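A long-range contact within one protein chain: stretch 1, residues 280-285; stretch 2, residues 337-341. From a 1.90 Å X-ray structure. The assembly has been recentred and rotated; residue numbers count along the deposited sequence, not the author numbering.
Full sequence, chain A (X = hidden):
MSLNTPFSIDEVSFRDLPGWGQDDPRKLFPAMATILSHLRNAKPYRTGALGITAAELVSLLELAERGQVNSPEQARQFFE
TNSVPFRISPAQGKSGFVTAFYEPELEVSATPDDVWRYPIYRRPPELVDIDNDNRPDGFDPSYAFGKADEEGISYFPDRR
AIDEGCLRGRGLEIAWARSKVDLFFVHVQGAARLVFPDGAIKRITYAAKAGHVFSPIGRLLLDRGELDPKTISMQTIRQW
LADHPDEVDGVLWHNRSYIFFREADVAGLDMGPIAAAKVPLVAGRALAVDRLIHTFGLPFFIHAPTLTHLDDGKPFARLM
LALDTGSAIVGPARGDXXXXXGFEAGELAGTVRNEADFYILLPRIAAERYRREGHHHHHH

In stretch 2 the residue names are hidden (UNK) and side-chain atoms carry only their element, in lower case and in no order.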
# COMPACT_ATOMS: atom_id res chain seq x y z
N PRO A 280 -5.01 1.37 -10.81
CA PRO A 280 -5.90 0.65 -9.87
C PRO A 280 -5.26 -0.63 -9.38
O PRO A 280 -4.63 -1.37 -10.16
CB PRO A 280 -7.13 0.32 -10.72
CG PRO A 280 -7.06 1.29 -11.91
CD PRO A 280 -5.62 1.54 -12.16
N LEU A 281 -5.43 -0.91 -8.10
CA LEU A 281 -4.98 -2.19 -7.56
C LEU A 281 -5.89 -3.32 -8.00
O LEU A 281 -7.05 -3.10 -8.35
CB LEU A 281 -4.94 -2.12 -6.02
CG LEU A 281 -4.01 -1.04 -5.45
CD1 LEU A 281 -3.85 -1.25 -3.94
CD2 LEU A 281 -2.65 -1.01 -6.13
N VAL A 282 -5.39 -4.54 -7.96
CA VAL A 282 -6.19 -5.71 -8.39
C VAL A 282 -6.21 -6.66 -7.21
O VAL A 282 -5.15 -7.10 -6.75
CB VAL A 282 -5.50 -6.44 -9.56
CG1 VAL A 282 -6.31 -7.70 -9.97
CG2 VAL A 282 -5.30 -5.49 -10.78
N ALA A 283 -7.41 -6.95 -6.70
CA ALA A 283 -7.56 -7.83 -5.54
C ALA A 283 -6.81 -9.13 -5.74
O ALA A 283 -6.98 -9.80 -6.77
CB ALA A 283 -9.06 -8.12 -5.28
N GLY A 284 -5.97 -9.46 -4.76
CA GLY A 284 -5.24 -10.72 -4.74
C GLY A 284 -4.02 -10.74 -5.66
O GLY A 284 -3.27 -11.70 -5.64
N ARG A 285 -3.79 -9.67 -6.43
CA ARG A 285 -2.68 -9.68 -7.39
C ARG A 285 -1.75 -8.46 -7.30
O ARG A 285 -0.77 -8.40 -8.03
CB ARG A 285 -3.22 -9.80 -8.83
CG ARG A 285 -3.90 -11.14 -9.14
CD ARG A 285 -2.86 -12.22 -9.39
NE ARG A 285 -3.48 -13.54 -9.37
CZ ARG A 285 -2.86 -14.66 -9.72
NH1 ARG A 285 -1.60 -14.63 -10.14
NH2 ARG A 285 -3.52 -15.83 -9.63
N UNK A 337 0.07 -7.75 0.79
CA UNK A 337 -0.83 -8.32 -0.23
C UNK A 337 -2.17 -7.59 -0.20
O UNK A 337 -2.82 -7.52 0.85
c UNK A 337 -1.10 -9.84 0.03
c UNK A 337 0.12 -11.99 0.65
c UNK A 337 0.19 -10.66 -0.10
c UNK A 337 -2.22 -10.37 -0.87
N UNK A 338 -2.58 -7.05 -1.35
CA UNK A 338 -3.88 -6.40 -1.46
C UNK A 338 -5.00 -7.43 -1.59
O UNK A 338 -5.04 -8.16 -2.58
c UNK A 338 -3.94 -5.44 -2.67
c UNK A 338 -6.09 -4.92 -3.91
c UNK A 338 -7.74 -3.34 -3.03
c UNK A 338 -5.26 -4.71 -2.80
c UNK A 338 -5.66 -3.80 -1.82
c UNK A 338 -6.90 -3.10 -1.93
c UNK A 338 -7.33 -4.25 -4.04
N UNK A 339 -5.90 -7.50 -0.61
CA UNK A 339 -6.94 -8.54 -0.65
C UNK A 339 -8.23 -8.11 -1.32
O UNK A 339 -9.09 -8.97 -1.62
c UNK A 339 -7.29 -9.09 0.76
o UNK A 339 -7.79 -8.03 1.55
c UNK A 339 -6.09 -9.72 1.43
N UNK A 340 -8.41 -6.81 -1.56
CA UNK A 340 -9.63 -6.33 -2.18
C UNK A 340 -10.30 -5.24 -1.37
O UNK A 340 -9.65 -4.59 -0.55
N UNK A 341 -11.60 -5.07 -1.59
CA UNK A 341 -12.35 -3.95 -1.09
C UNK A 341 -13.53 -4.44 -0.25
O UNK A 341 -14.19 -5.45 -0.61
c UNK A 341 -12.85 -3.07 -2.25
o UNK A 341 -11.77 -2.59 -3.05

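Position 337 lies in a strand that begins earlier in the chain. Its side chain has four carbons and no other element; it forks at the first carbon, one arm runs two carbons long, and none of them touches stretch 1. Branching at CB with arms of unequal length identifies isoleucine. The nearest approach of the side chain is Ile-337 CG2 to Gly-284 CA, 4.9 Å. A beta-branched, wholly apolar residue suits a buried strand position, since the fork favours extended backbone angles and nothing polar is left unsatisfied.

At position 338 a single carbon leads to a closed ring of six carbons, with no oxygen attached. CA-to-CB points toward stretch 1, and the ring lies against three consecutive residues there. Seven carbons, six of them in a ring and no hydroxyl, make this phenylalanine. Leu-281 covers one face of the Phe-338 ring: its CB stands 4.0 Å from the ring centroid and 23° off the ring normal, the geometry of a CH-pi contact, and the same Leu-281 CB is 3.7 Å from Phe-338 CD2. The carbonyl of Val-282 meets the ring differently, at the edge and near its plane, with Val-282 O 3.7 Å from Phe-338 CD2; there the partially positive ring hydrogens suit an oxygen better than the electron-rich face would. Ala-283 CA approaches Phe-338 CD2 obliquely at 3.6 Å. A flat, apolar ring thus fills this buried place, while its face takes the aliphatic Leu-281 CB and its edge the carbonyl oxygen of Val-282.

Position 339 carries one carbon bearing an oxygen and a second carbon, a fork with one polar arm. Because CA-to-CB points away, only its backbone atoms come within 4.5 Å of stretch 1; its carbonyl O lies 3.8 Å from Ala-283 CB. This is threonine. Thr-339 is partly exposed, and its hydroxyl suits that place by finding a hydrogen bond elsewhere in the structure.

Position 340 has no side-chain atoms at all, and Ala-283 CB sits 3.6 Å from its CA. It is glycine. Its phi and psi of 127° and -157° would jam a CB against the preceding carbonyl oxygen, which by itself calls for glycine. The neighbour across the gap adds a second constraint: an ideal CB on Gly-340 would come within 3.3 Å of Ala-283 CB.

Position 341 shows one carbon followed by one oxygen, and does not touch stretch 1. This is serine. The hydroxyl of Ser-341 is hydrogen-bonded elsewhere, a fitting use for a small polar group on a partly exposed strand residue.

The contact combines one backbone anchor with one aromatic platform. Gly-284 N donates a hydrogen bond to Phe-338 O, 2.7 Å long with an N-H...O angle of 155°. Gly-284 has a positive phi of 78°, which favours glycine, and a hydrogen bond of 2.9 Å from Arg-285 N to Val-282 O closes the local turn. Beside this anchor the Phe-338 ring packs along Leu-281 to Ala-283, while Gly-340 leaves room for the alanine methyl.

Stretch 2 337-341: IFTGS
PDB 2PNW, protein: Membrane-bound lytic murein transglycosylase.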